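Long-range contacts in glutamate--tRNA ligase (Elizabethkingia anophelis, PDB 6B1Z), which attaches glutamate to tRNA(Glu) at the expense of ATP, as a class I glutamyl-tRNA synthetase with catalytic and anticodon-binding parts: residues A[11-15]-A[221-227]; A[87-92]-A[217-222]; A[365-371]-A[387-391]; A[390-394]-A[410-414]. All coordinates share one frame; numbering follows the deposited sequence.

Interaction 1: residues A[11-15]-A[221-227]; sequences KVRVR and MKITHVI. With FMT (formic acid), chain C.
Arg13 reaches from its strand to the backbone of Met221 and Lys222. Arg13 CB lies 3.5 Å from Lys222 O; CG passes the same oxygen, and CD approaches it to 3.4 Å. A bend at chi3 (54°) then turns the guanidinium so that Arg13 NE, at 2.8 Å, and NH2, at 3.0 Å, both donate to Met221 O. This side-on grip is nearly flat, the oxygen 6° out of the guanidinium plane. NH1 forms salt bridges with Glu79 and Asp45. Met221 and Lys222 end helix 210-220 in a Schellman motif, so Arg13 ties the helix exit to a parallel strand of the class I, Rossmann-type catalytic fold. The short strands 13-15 and 225-227 run roughly parallel, 28° between their directions; just ahead of the second, Arg13 N donates to Thr224 OG1 (3.0 Å) and Thr224 N returns a bond to Arg13 O (2.9 Å). Thr224 OG1 also shares a hydrogen bond with His225 ND1. A water accepts from Arg15 N and Ile227 N, within hydrogen-bonding distance of His225 O. Val226 CG1 lies over one face of the Arg15 guanidinium, whose NE pairs with Asp218; NH1 and NH2 each bind an oxygen of formic acid, probably from the crystallisation liquor.

Interaction 2: residues A[87-92]-A[217-222]; sequences YAPYRQ and DDHEMK. With EDO (1,2-ethanediol), chain V.
Tyr87 lays one ring face over the backbone of Met221, whose CA stands 4.2 Å from the ring centroid and 19° off its normal, a CH-pi contact. Close packing continues at the root of the side chain, where Tyr87 CB meets Met221 CG at 3.8 Å. Beyond CG the methionine is extended, which carries Met221 CE to 3.7 Å from Tyr90 CD1. Met221 SD makes an oblique Met-aromatic contact, 5.1 Å from the Tyr90 centroid. Tyr90 is itself tied down: its OH accepts from Tyr87 N and is hydrogen-bonded to Glu79. These tyrosines belong to a loop between helices 62-73 and 96-106 of the catalytic domain, with a cis peptide before Pro89, and they meet the C-terminal end of helix 210-220. At the other end of the loop the contact is polar and buried. Gln92 NE2 donates to Asp217 OD2 at 2.9 Å, on the anti side of the carboxylate and 26° out of its plane; the amide and carboxylate planes are 55° apart. Tyr99 and Arg95 hold the same carboxylate. The solvent side is slighter: Lys222 is exposed and gives only a small area, its aliphatic CD and CE touching the Tyr87 hydroxyl.

Interaction 3: residues A[365-371]-A[387-391]; sequences EAILPEF and ALKII
With CG anti to the backbone N in both Leu368 and Phe371 (chi1 -177° in each), these two side chains extend from helix 365-371 to the helix of Ala387 and Ile391. Leu368 CD1 thereby comes to 3.5 Å from Ala387 CB, the closest approach of the contact. Phe371 presents the edge of its ring to that same methyl, its CE2 lying 4.1 Å from Ala387 CB. Ile391 runs antiparallel alongside the phenyl group; its CG1 is 4.2 Å from the Phe371 ring centroid and 30° off the normal, an off-centre CH-pi contact. Ile391 CG2 touches Ile367 CD1 at 3.7 Å, and its CD1 reaches Leu368 CA, at 3.8 Å, while also touching Ile367 and Phe371. Leu388 CD2 meets Leu368 CB at 4.0 Å. At the exposed margin, a bend at chi2 folds Glu365 back so that its carboxylate lies beside the two methyls of Leu388. The short helical segments cross at 108° with axes 9.5 Å apart. Within the all-helical anticodon-binding region, helix 401-406 adds Val401 against Ile367 and Ile404 against Phe371 and Ile390, while Met493 of helix 487-507 also touches Ile390.

Interaction 4: residues A[390-394]-A[410-414]; sequences IIGLM and FFFHA
Ile390 sets its CG1 over the face of the Phe411 ring, the central element of a helix-to-loop contact in the helical anticodon-binding domain. Ile390 CG1 is 4.0 Å from the Phe411 ring centroid and only 10° off the normal, so this CH-pi contact is nearly centred. The two side chains lie alongside each other with their ends pointing contrary ways, which brings Ile390 CD1 back to Phe411 CB, at 3.8 Å, while CG2 rests above the CD2-CE2 side of the ring. On the opposite face, Phe410 CE2 stands 3.6 Å above the plane, toward the rim, so the Phe411 ring is sandwiched between an aliphatic branch and a neighbouring aromatic ring. Met394 takes the edge instead: its SD lies 5.2 Å from the Phe411 centroid at 88° to the normal, a Met-aromatic contact almost exactly in the ring plane. The bent methionine chain puts this sulfur beside Phe411 CE2. Leu393 approaches the far end of the ring obliquely. Pro485, together with Leu490 and Met493 of helix 487-507, also packs on Phe411, and Ile404 of helix 401-406 touches Met394. Phe412 points back at Ile390 from the loop, with the Phe411 CB over the centre of one of its faces; Ile390 CD1 meets its ring obliquely, 3.8 Å from Phe412 CZ.

Interactions 1 and 2 share Met221 and Lys222 at the end of helix 210-220 in the catalytic domain and touch directly, Ile223 N probably donating a hydrogen bond to Asp218 O. Both are partly buried and rely on polar groups, though interaction 1 bonds largely through backbone and arginine and interaction 2 combines aromatic packing with an amide-carboxylate bond. Interactions 3 and 4 use helix 384-394 and share Ile390 and Ile391 in the anticodon-binding region. Both are largely apolar and have no hydrogen bond across their segments, interaction 3 being a buried helix crossing and interaction 4 a partly buried helix-loop contact. Centres of interactions 1 and 4 are about 52 Å apart.

Interaction 1: residues A[11-15]-A[221-227]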
loop_
_atom_site.group_PDB
_atom_site.type_symbol
_atom_site.label_atom_id
_atom_site.label_comp_id
_atom_site.label_asym_id
_atom_site.label_seq_id
_atom_site.Cartn_x
_atom_site.Cartn_y
_atom_site.Cartn_z
ATOM N N LYS A 11 -25.307 -14.589 -1.935
ATOM C CA LYS A 11 -24.425 -13.900 -1.001
ATOM C C LYS A 11 -23.028 -13.787 -1.600
ATOM O O LYS A 11 -22.380 -14.803 -1.872
ATOM C CB LYS A 11 -24.370 -14.643 0.329
ATOM C CG LYS A 11 -23.724 -13.856 1.473
ATOM C CD LYS A 11 -24.771 -13.066 2.251
ATOM C CE LYS A 11 -24.497 -13.080 3.749
ATOM N NZ LYS A 11 -23.363 -12.190 4.133
ATOM N N VAL A 12 -22.568 -12.553 -1.796
ATOM C CA VAL A 12 -21.226 -12.315 -2.314
ATOM C C VAL A 12 -20.192 -12.755 -1.283
ATOM O O VAL A 12 -20.308 -12.454 -0.088
ATOM C CB VAL A 12 -21.062 -10.834 -2.687
ATOM C CG1 VAL A 12 -19.612 -10.465 -2.865
ATOM C CG2 VAL A 12 -21.878 -10.534 -3.945
ATOM N N ARG A 13 -19.175 -13.483 -1.740
ATOM C CA ARG A 13 -18.050 -13.873 -0.892
ATOM C C ARG A 13 -16.762 -13.667 -1.673
ATOM O O ARG A 13 -16.595 -14.241 -2.756
ATOM C CB ARG A 13 -18.192 -15.331 -0.432
ATOM C CG ARG A 13 -19.375 -15.547 0.509
ATOM C CD ARG A 13 -19.590 -16.999 0.882
ATOM N NE ARG A 13 -18.397 -17.632 1.443
ATOM C CZ ARG A 13 -17.935 -17.451 2.681
ATOM N NH1 ARG A 13 -18.540 -16.619 3.536
ATOM N NH2 ARG A 13 -16.835 -18.089 3.059
ATOM N N VAL A 14 -15.874 -12.834 -1.140
ATOM C CA VAL A 14 -14.588 -12.529 -1.760
ATOM C C VAL A 14 -13.487 -12.923 -0.785
ATOM O O VAL A 14 -13.715 -13.045 0.417
ATOM C CB VAL A 14 -14.460 -11.035 -2.136
ATOM C CG1 VAL A 14 -15.539 -10.643 -3.144
ATOM C CG2 VAL A 14 -14.532 -10.162 -0.873
ATOM N N ARG A 15 -12.274 -13.104 -1.304
ATOM C CA ARG A 15 -11.162 -13.414 -0.412
ATOM C C ARG A 15 -9.887 -12.701 -0.838
ATOM O O ARG A 15 -9.556 -12.614 -2.024
ATOM C CB ARG A 15 -10.908 -14.937 -0.309
ATOM C CG ARG A 15 -10.090 -15.575 -1.454
ATOM C CD ARG A 15 -10.741 -15.427 -2.830
ATOM N NE ARG A 15 -10.064 -16.257 -3.825
ATOM C CZ ARG A 15 -8.978 -15.902 -4.506
ATOM N NH1 ARG A 15 -8.424 -14.705 -4.327
ATOM N NH2 ARG A 15 -8.440 -16.756 -5.381
ATOM N N MET A 221 -14.805 -22.745 -0.046
ATOM C CA MET A 221 -15.200 -21.575 0.734
ATOM C C MET A 221 -16.312 -20.782 0.061
ATOM O O MET A 221 -16.665 -19.698 0.544
ATOM C CB MET A 221 -13.989 -20.674 0.990
ATOM C CG MET A 221 -12.886 -21.364 1.780
ATOM S SD MET A 221 -11.518 -20.265 2.173
ATOM C CE MET A 221 -10.578 -21.347 3.268
ATOM N N LYS A 222 -16.882 -21.319 -1.027
ATOM C CA LYS A 222 -18.049 -20.742 -1.695
ATOM C C LYS A 222 -17.780 -19.303 -2.131
ATOM O O LYS A 222 -18.641 -18.424 -2.026
ATOM C CB LYS A 222 -19.303 -20.847 -0.815
ATOM C CG LYS A 222 -19.620 -22.318 -0.435
ATOM C CD LYS A 222 -21.053 -22.507 0.011
ATOM C CE LYS A 222 -21.276 -23.924 0.534
ATOM N NZ LYS A 222 -20.959 -24.971 -0.481
ATOM N N ILE A 223 -16.568 -19.071 -2.636
ATOM C CA ILE A 223 -16.195 -17.767 -3.180
ATOM C C ILE A 223 -16.982 -17.504 -4.460
ATOM O O ILE A 223 -17.097 -18.376 -5.335
ATOM C CB ILE A 223 -14.683 -17.717 -3.438
ATOM C CG1 ILE A 223 -13.909 -17.909 -2.127
ATOM C CG2 ILE A 223 -14.281 -16.405 -4.136
ATOM C CD1 ILE A 223 -14.275 -16.901 -1.030
ATOM N N THR A 224 -17.529 -16.294 -4.577
ATOM C CA THR A 224 -18.301 -15.916 -5.761
ATOM C C THR A 224 -17.530 -15.033 -6.737
ATOM O O THR A 224 -17.810 -15.072 -7.944
ATOM C CB THR A 224 -19.585 -15.187 -5.350
ATOM O OG1 THR A 224 -19.263 -13.973 -4.660
ATOM C CG2 THR A 224 -20.458 -16.068 -4.450
ATOM N N HIS A 225 -16.596 -14.221 -6.246
ATOM C CA HIS A 225 -15.878 -13.260 -7.075
ATOM C C HIS A 225 -14.419 -13.278 -6.664
ATOM O O HIS A 225 -14.100 -13.005 -5.496
ATOM C CB HIS A 225 -16.444 -11.843 -6.925
ATOM C CG HIS A 225 -17.852 -11.693 -7.405
ATOM N ND1 HIS A 225 -18.934 -12.158 -6.690
ATOM C CD2 HIS A 225 -18.356 -11.117 -8.523
ATOM C CE1 HIS A 225 -20.046 -11.878 -7.348
ATOM N NE2 HIS A 225 -19.722 -11.237 -8.459
ATOM N N VAL A 226 -13.546 -13.589 -7.616
ATOM C CA VAL A 226 -12.100 -13.593 -7.409
ATOM C C VAL A 226 -11.564 -12.287 -7.983
ATOM O O VAL A 226 -11.553 -12.101 -9.203
ATOM C CB VAL A 226 -11.444 -14.810 -8.077
ATOM C CG1 VAL A 226 -9.929 -14.705 -8.050
ATOM C CG2 VAL A 226 -11.909 -16.085 -7.393
ATOM N N ILE A 227 -11.117 -11.394 -7.104
ATOM C CA ILE A 227 -10.559 -10.098 -7.470
ATOM C C ILE A 227 -9.068 -10.168 -7.207
ATOM O O ILE A 227 -8.654 -10.417 -6.069
ATOM C CB ILE A 227 -11.196 -8.958 -6.666
ATOM C CG1 ILE A 227 -12.717 -8.930 -6.847
ATOM C CG2 ILE A 227 -10.554 -7.624 -7.056
ATOM C CD1 ILE A 227 -13.472 -7.972 -5.902
HETATM C C FMT C . -5.475 -15.419 -6.429
HETATM O O1 FMT C . -5.973 -14.441 -5.860
HETATM O O2 FMT C . -6.131 -16.282 -7.034
HETATM O O HOH W 1 -21.491 -18.097 -1.929
HETATM O O HOH W 2 -11.808 -12.090 -4.171
#

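Interaction 2: residues A[87-92]-A[217-222]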
loop_
_atom_site.group_PDB
_atom_site.type_symbol
_atom_site.label_atom_id
_atom_site.label_comp_id
_atom_site.label_asym_id
_atom_site.label_seq_id
_atom_site.Cartn_x
_atom_site.Cartn_y
_atom_site.Cartn_z
ATOM N N TYR A 87 -15.432 -22.159 7.289
ATOM C CA TYR A 87 -14.650 -22.967 6.360
ATOM C C TYR A 87 -13.194 -23.074 6.794
ATOM O O TYR A 87 -12.307 -23.286 5.968
ATOM C CB TYR A 87 -14.752 -22.417 4.936
ATOM C CG TYR A 87 -16.186 -22.353 4.475
ATOM C CD1 TYR A 87 -16.883 -23.520 4.178
ATOM C CD2 TYR A 87 -16.859 -21.145 4.396
ATOM C CE1 TYR A 87 -18.197 -23.478 3.787
ATOM C CE2 TYR A 87 -18.185 -21.095 4.007
ATOM C CZ TYR A 87 -18.843 -22.272 3.699
ATOM O OH TYR A 87 -20.159 -22.252 3.306
ATOM N N ALA A 88 -12.940 -22.957 8.094
ATOM C CA ALA A 88 -11.596 -23.125 8.604
ATOM C C ALA A 88 -11.089 -24.533 8.285
ATOM O O ALA A 88 -11.880 -25.476 8.183
ATOM C CB ALA A 88 -11.582 -22.878 10.111
ATOM N N PRO A 89 -9.757 -24.720 8.158
ATOM C CA PRO A 89 -8.684 -23.740 8.381
ATOM C C PRO A 89 -8.550 -22.703 7.278
ATOM O O PRO A 89 -8.704 -23.004 6.095
ATOM C CB PRO A 89 -7.415 -24.603 8.428
ATOM C CG PRO A 89 -7.896 -26.006 8.687
ATOM C CD PRO A 89 -9.218 -26.080 7.972
ATOM N N TYR A 90 -8.237 -21.476 7.680
ATOM C CA TYR A 90 -7.988 -20.411 6.718
ATOM C C TYR A 90 -6.507 -20.250 6.406
ATOM O O TYR A 90 -6.127 -19.257 5.778
ATOM C CB TYR A 90 -8.598 -19.087 7.216
ATOM C CG TYR A 90 -10.109 -19.154 7.195
ATOM C CD1 TYR A 90 -10.812 -18.904 6.024
ATOM C CD2 TYR A 90 -10.829 -19.521 8.344
ATOM C CE1 TYR A 90 -12.198 -19.006 5.985
ATOM C CE2 TYR A 90 -12.217 -19.626 8.315
ATOM C CZ TYR A 90 -12.891 -19.354 7.139
ATOM O OH TYR A 90 -14.258 -19.459 7.091
ATOM N N ARG A 91 -5.669 -21.202 6.816
ATOM C CA ARG A 91 -4.297 -21.317 6.320
ATOM C C ARG A 91 -4.198 -22.559 5.452
ATOM O O ARG A 91 -4.597 -23.649 5.873
ATOM C CB ARG A 91 -3.279 -21.420 7.453
ATOM C CG ARG A 91 -3.279 -20.277 8.421
ATOM C CD ARG A 91 -2.167 -20.485 9.422
ATOM N NE ARG A 91 -2.095 -19.396 10.395
ATOM C CZ ARG A 91 -2.170 -19.566 11.707
ATOM N NH1 ARG A 91 -2.295 -20.789 12.218
ATOM N NH2 ARG A 91 -2.087 -18.517 12.532
ATOM N N GLN A 92 -3.658 -22.396 4.243
ATOM C CA GLN A 92 -3.619 -23.522 3.312
ATOM C C GLN A 92 -2.698 -24.637 3.797
ATOM O O GLN A 92 -2.942 -25.818 3.487
ATOM C CB GLN A 92 -3.214 -23.013 1.928
ATOM C CG GLN A 92 -4.311 -22.140 1.309
ATOM C CD GLN A 92 -4.066 -21.812 -0.145
ATOM O OE1 GLN A 92 -2.976 -21.389 -0.524
ATOM N NE2 GLN A 92 -5.091 -21.979 -0.960
ATOM N N ASP A 217 -9.901 -24.283 -2.811
ATOM C CA ASP A 217 -10.390 -23.517 -1.670
ATOM C C ASP A 217 -11.423 -22.471 -2.057
ATOM O O ASP A 217 -12.298 -22.156 -1.243
ATOM C CB ASP A 217 -9.223 -22.865 -0.929
ATOM C CG ASP A 217 -8.362 -23.882 -0.176
ATOM O OD1 ASP A 217 -8.826 -25.026 0.068
ATOM O OD2 ASP A 217 -7.225 -23.525 0.186
ATOM N N ASP A 218 -11.344 -21.903 -3.260
ATOM C CA ASP A 218 -12.414 -21.015 -3.701
ATOM C C ASP A 218 -13.726 -21.778 -3.829
ATOM O O ASP A 218 -14.793 -21.265 -3.475
ATOM C CB ASP A 218 -12.024 -20.323 -5.006
ATOM C CG ASP A 218 -10.928 -19.306 -4.801
ATOM O OD1 ASP A 218 -10.311 -18.880 -5.795
ATOM O OD2 ASP A 218 -10.692 -18.938 -3.613
ATOM N N HIS A 219 -13.665 -23.026 -4.295
ATOM C CA HIS A 219 -14.857 -23.864 -4.328
ATOM C C HIS A 219 -15.358 -24.170 -2.920
ATOM O O HIS A 219 -16.537 -23.942 -2.608
ATOM C CB HIS A 219 -14.545 -25.152 -5.093
ATOM C CG HIS A 219 -15.696 -26.108 -5.155
ATOM N ND1 HIS A 219 -16.792 -25.901 -5.965
ATOM C CD2 HIS A 219 -15.921 -27.271 -4.505
ATOM C CE1 HIS A 219 -17.643 -26.899 -5.813
ATOM N NE2 HIS A 219 -17.141 -27.745 -4.930
ATOM N N GLU A 220 -14.474 -24.689 -2.052
ATOM C CA GLU A 220 -14.889 -25.098 -0.714
ATOM C C GLU A 220 -15.409 -23.924 0.108
ATOM O O GLU A 220 -16.351 -24.087 0.901
ATOM C CB GLU A 220 -13.727 -25.772 0.021
ATOM C CG GLU A 220 -13.323 -27.121 -0.562
ATOM C CD GLU A 220 -14.448 -28.137 -0.556
ATOM O OE1 GLU A 220 -14.689 -28.755 0.500
ATOM O OE2 GLU A 220 -15.096 -28.318 -1.608
ATOM N N MET A 221 -14.805 -22.745 -0.046
ATOM C CA MET A 221 -15.200 -21.575 0.734
ATOM C C MET A 221 -16.312 -20.782 0.061
ATOM O O MET A 221 -16.665 -19.698 0.544
ATOM C CB MET A 221 -13.989 -20.674 0.990
ATOM C CG MET A 221 -12.886 -21.364 1.780
ATOM S SD MET A 221 -11.518 -20.265 2.173
ATOM C CE MET A 221 -10.578 -21.347 3.268
ATOM N N LYS A 222 -16.882 -21.319 -1.027
ATOM C CA LYS A 222 -18.049 -20.742 -1.695
ATOM C C LYS A 222 -17.780 -19.303 -2.131
ATOM O O LYS A 222 -18.641 -18.424 -2.026
ATOM C CB LYS A 222 -19.303 -20.847 -0.815
ATOM C CG LYS A 222 -19.620 -22.318 -0.435
ATOM C CD LYS A 222 -21.053 -22.507 0.011
ATOM C CE LYS A 222 -21.276 -23.924 0.534
ATOM N NZ LYS A 222 -20.959 -24.971 -0.481
HETATM C C1 EDO V . -8.013 -19.353 -8.272
HETATM O O1 EDO V . -6.899 -19.874 -9.000
HETATM C C2 EDO V . -9.221 -19.293 -9.191
HETATM O O2 EDO V . -10.416 -19.459 -8.417
#

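Interaction 3: residues A[365-371]-A[387-391]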
loop_
_atom_site.group_PDB
_atom_site.type_symbol
_atom_site.label_atom_id
_atom_site.label_comp_id
_atom_site.label_asym_id
_atom_site.label_seq_id
_atom_site.Cartn_x
_atom_site.Cartn_y
_atom_site.Cartn_z
ATOM N N GLU A 365 -6.821 19.191 18.755
ATOM C CA GLU A 365 -6.663 18.149 19.764
ATOM C C GLU A 365 -6.297 16.800 19.155
ATOM O O GLU A 365 -5.529 16.042 19.756
ATOM C CB GLU A 365 -7.939 18.020 20.587
ATOM C CG GLU A 365 -8.182 19.182 21.531
ATOM C CD GLU A 365 -7.391 19.081 22.832
ATOM O OE1 GLU A 365 -6.310 18.451 22.843
ATOM O OE2 GLU A 365 -7.870 19.625 23.843
ATOM N N ALA A 366 -6.856 16.463 17.983
ATOM C CA ALA A 366 -6.536 15.187 17.352
ATOM C C ALA A 366 -5.074 15.125 16.906
ATOM O O ALA A 366 -4.476 14.042 16.901
ATOM C CB ALA A 366 -7.472 14.940 16.159
ATOM N N ILE A 367 -4.493 16.274 16.552
ATOM C CA ILE A 367 -3.100 16.357 16.119
ATOM C C ILE A 367 -2.141 16.363 17.308
ATOM O O ILE A 367 -0.987 15.931 17.181
ATOM C CB ILE A 367 -2.924 17.617 15.253
ATOM C CG1 ILE A 367 -3.698 17.475 13.941
ATOM C CG2 ILE A 367 -1.438 17.912 14.978
ATOM C CD1 ILE A 367 -3.854 18.788 13.195
ATOM N N LEU A 368 -2.587 16.839 18.470
ATOM C CA LEU A 368 -1.684 17.066 19.602
ATOM C C LEU A 368 -0.845 15.856 20.002
ATOM O O LEU A 368 0.360 16.034 20.249
ATOM C CB LEU A 368 -2.482 17.578 20.815
ATOM C CG LEU A 368 -1.643 17.937 22.051
ATOM C CD1 LEU A 368 -0.708 19.107 21.765
ATOM C CD2 LEU A 368 -2.557 18.257 23.222
ATOM N N PRO A 369 -1.387 14.640 20.114
ATOM C CA PRO A 369 -0.531 13.524 20.568
ATOM C C PRO A 369 0.667 13.275 19.665
ATOM O O PRO A 369 1.786 13.138 20.171
ATOM C CB PRO A 369 -1.496 12.331 20.593
ATOM C CG PRO A 369 -2.857 12.949 20.725
ATOM C CD PRO A 369 -2.797 14.226 19.964
ATOM N N GLU A 370 0.467 13.228 18.345
ATOM C CA GLU A 370 1.611 13.032 17.462
ATOM C C GLU A 370 2.536 14.242 17.489
ATOM O O GLU A 370 3.763 14.090 17.454
ATOM C CB GLU A 370 1.142 12.730 16.039
ATOM C CG GLU A 370 2.298 12.418 15.068
ATOM C CD GLU A 370 3.081 11.147 15.438
ATOM O OE1 GLU A 370 2.529 10.262 16.138
ATOM O OE2 GLU A 370 4.261 11.041 15.033
ATOM N N PHE A 371 1.975 15.450 17.575
ATOM C CA PHE A 371 2.824 16.633 17.639
ATOM C C PHE A 371 3.711 16.603 18.880
ATOM O O PHE A 371 4.905 16.918 18.807
ATOM C CB PHE A 371 1.974 17.902 17.608
ATOM C CG PHE A 371 2.775 19.174 17.600
ATOM C CD1 PHE A 371 3.710 19.418 16.599
ATOM C CD2 PHE A 371 2.574 20.142 18.567
ATOM C CE1 PHE A 371 4.450 20.604 16.588
ATOM C CE2 PHE A 371 3.298 21.329 18.559
ATOM C CZ PHE A 371 4.244 21.559 17.557
ATOM N N ALA A 387 0.987 24.403 22.513
ATOM C CA ALA A 387 1.052 23.433 21.422
ATOM C C ALA A 387 -0.200 23.483 20.559
ATOM O O ALA A 387 -0.109 23.439 19.328
ATOM C CB ALA A 387 1.258 22.033 21.988
ATOM N N LEU A 388 -1.382 23.550 21.181
ATOM C CA LEU A 388 -2.617 23.606 20.398
ATOM C C LEU A 388 -2.680 24.874 19.559
ATOM O O LEU A 388 -3.144 24.840 18.414
ATOM C CB LEU A 388 -3.840 23.519 21.317
ATOM C CG LEU A 388 -4.101 22.171 21.972
ATOM C CD1 LEU A 388 -5.277 22.315 22.928
ATOM C CD2 LEU A 388 -4.420 21.094 20.970
ATOM N N LYS A 389 -2.223 26.000 20.107
ATOM C CA LYS A 389 -2.223 27.242 19.346
ATOM C C LYS A 389 -1.247 27.167 18.175
ATOM O O LYS A 389 -1.554 27.645 17.075
ATOM C CB LYS A 389 -1.898 28.421 20.261
ATOM C CG LYS A 389 -3.035 28.762 21.218
ATOM C CD LYS A 389 -2.851 30.134 21.847
ATOM C CE LYS A 389 -4.001 30.490 22.771
ATOM N NZ LYS A 389 -3.843 29.884 24.119
ATOM N N ILE A 390 -0.079 26.555 18.386
ATOM C CA ILE A 390 0.883 26.391 17.296
ATOM C C ILE A 390 0.295 25.500 16.203
ATOM O O ILE A 390 0.383 25.815 15.008
ATOM C CB ILE A 390 2.218 25.840 17.840
ATOM C CG1 ILE A 390 2.934 26.926 18.665
ATOM C CG2 ILE A 390 3.108 25.313 16.684
ATOM C CD1 ILE A 390 4.113 26.431 19.481
ATOM N N ILE A 391 -0.349 24.394 16.596
ATOM C CA ILE A 391 -0.998 23.519 15.618
ATOM C C ILE A 391 -2.024 24.303 14.807
ATOM O O ILE A 391 -2.070 24.202 13.574
ATOM C CB ILE A 391 -1.638 22.306 16.326
ATOM C CG1 ILE A 391 -0.563 21.356 16.874
ATOM C CG2 ILE A 391 -2.593 21.553 15.384
ATOM C CD1 ILE A 391 -1.126 20.355 17.881
#

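Interaction 4: residues A[390-394]-A[410-414]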
loop_
_atom_site.group_PDB
_atom_site.type_symbol
_atom_site.label_atom_id
_atom_site.label_comp_id
_atom_site.label_asym_id
_atom_site.label_seq_id
_atom_site.Cartn_x
_atom_site.Cartn_y
_atom_site.Cartn_z
ATOM N N ILE A 390 -0.079 26.555 18.386
ATOM C CA ILE A 390 0.883 26.391 17.296
ATOM C C ILE A 390 0.295 25.500 16.203
ATOM O O ILE A 390 0.383 25.815 15.008
ATOM C CB ILE A 390 2.218 25.840 17.840
ATOM C CG1 ILE A 390 2.934 26.926 18.665
ATOM C CG2 ILE A 390 3.108 25.313 16.684
ATOM C CD1 ILE A 390 4.113 26.431 19.481
ATOM N N ILE A 391 -0.349 24.394 16.596
ATOM C CA ILE A 391 -0.998 23.519 15.618
ATOM C C ILE A 391 -2.024 24.303 14.807
ATOM O O ILE A 391 -2.070 24.202 13.574
ATOM C CB ILE A 391 -1.638 22.306 16.326
ATOM C CG1 ILE A 391 -0.563 21.356 16.874
ATOM C CG2 ILE A 391 -2.593 21.553 15.384
ATOM C CD1 ILE A 391 -1.126 20.355 17.881
ATOM N N GLY A 392 -2.843 25.118 15.485
ATOM C CA GLY A 392 -3.844 25.900 14.771
ATOM C C GLY A 392 -3.236 26.875 13.776
ATOM O O GLY A 392 -3.794 27.101 12.699
ATOM N N LEU A 393 -2.089 27.464 14.124
ATOM C CA LEU A 393 -1.415 28.430 13.268
ATOM C C LEU A 393 -0.705 27.775 12.097
ATOM O O LEU A 393 -0.439 28.447 11.090
ATOM C CB LEU A 393 -0.375 29.226 14.062
ATOM C CG LEU A 393 -0.845 30.242 15.101
ATOM C CD1 LEU A 393 0.332 30.644 15.984
ATOM C CD2 LEU A 393 -1.438 31.445 14.392
ATOM N N MET A 394 -0.389 26.484 12.199
ATOM C CA MET A 394 0.496 25.852 11.229
ATOM C C MET A 394 -0.149 24.766 10.388
ATOM O O MET A 394 0.389 24.443 9.318
ATOM C CB MET A 394 1.716 25.233 11.932
ATOM C CG MET A 394 2.584 26.220 12.687
ATOM S SD MET A 394 3.678 27.153 11.609
ATOM C CE MET A 394 4.749 25.829 11.020
ATOM N N PHE A 410 11.205 28.323 14.891
ATOM C CA PHE A 410 11.252 29.632 15.545
ATOM C C PHE A 410 10.293 29.754 16.718
ATOM O O PHE A 410 10.425 30.701 17.496
ATOM C CB PHE A 410 10.951 30.731 14.527
ATOM C CG PHE A 410 9.824 30.382 13.597
ATOM C CD1 PHE A 410 10.085 29.900 12.325
ATOM C CD2 PHE A 410 8.504 30.499 14.009
ATOM C CE1 PHE A 410 9.045 29.544 11.467
ATOM C CE2 PHE A 410 7.456 30.151 13.163
ATOM C CZ PHE A 410 7.730 29.675 11.891
ATOM N N PHE A 411 9.331 28.840 16.873
ATOM C CA PHE A 411 8.505 28.878 18.075
ATOM C C PHE A 411 9.284 28.441 19.301
ATOM O O PHE A 411 8.903 28.788 20.426
ATOM C CB PHE A 411 7.269 27.981 17.926
ATOM C CG PHE A 411 6.218 28.528 17.001
ATOM C CD1 PHE A 411 5.530 29.696 17.309
ATOM C CD2 PHE A 411 5.882 27.849 15.842
ATOM C CE1 PHE A 411 4.542 30.184 16.464
ATOM C CE2 PHE A 411 4.901 28.339 14.987
ATOM C CZ PHE A 411 4.232 29.507 15.302
ATOM N N PHE A 412 10.363 27.690 19.105
ATOM C CA PHE A 412 11.081 27.035 20.186
ATOM C C PHE A 412 12.546 27.432 20.285
ATOM O O PHE A 412 13.157 27.196 21.334
ATOM C CB PHE A 412 10.983 25.511 20.017
ATOM C CG PHE A 412 9.609 25.035 19.637
ATOM C CD1 PHE A 412 8.612 24.916 20.598
ATOM C CD2 PHE A 412 9.308 24.722 18.321
ATOM C CE1 PHE A 412 7.346 24.485 20.250
ATOM C CE2 PHE A 412 8.042 24.292 17.968
ATOM C CZ PHE A 412 7.064 24.174 18.933
ATOM N N HIS A 413 13.120 28.030 19.241
ATOM C CA HIS A 413 14.543 28.356 19.192
ATOM C C HIS A 413 14.726 29.750 18.613
ATOM O O HIS A 413 14.116 30.083 17.593
ATOM C CB HIS A 413 15.317 27.345 18.335
ATOM C CG HIS A 413 15.013 25.915 18.654
ATOM N ND1 HIS A 413 15.448 25.300 19.808
ATOM C CD2 HIS A 413 14.327 24.973 17.962
ATOM C CE1 HIS A 413 15.042 24.043 19.816
ATOM N NE2 HIS A 413 14.356 23.820 18.707
ATOM N N ALA A 414 15.588 30.558 19.248
ATOM C CA ALA A 414 15.883 31.878 18.714
ATOM C C ALA A 414 16.808 31.775 17.503
ATOM O O ALA A 414 17.617 30.848 17.405
ATOM C CB ALA A 414 16.535 32.751 19.783
#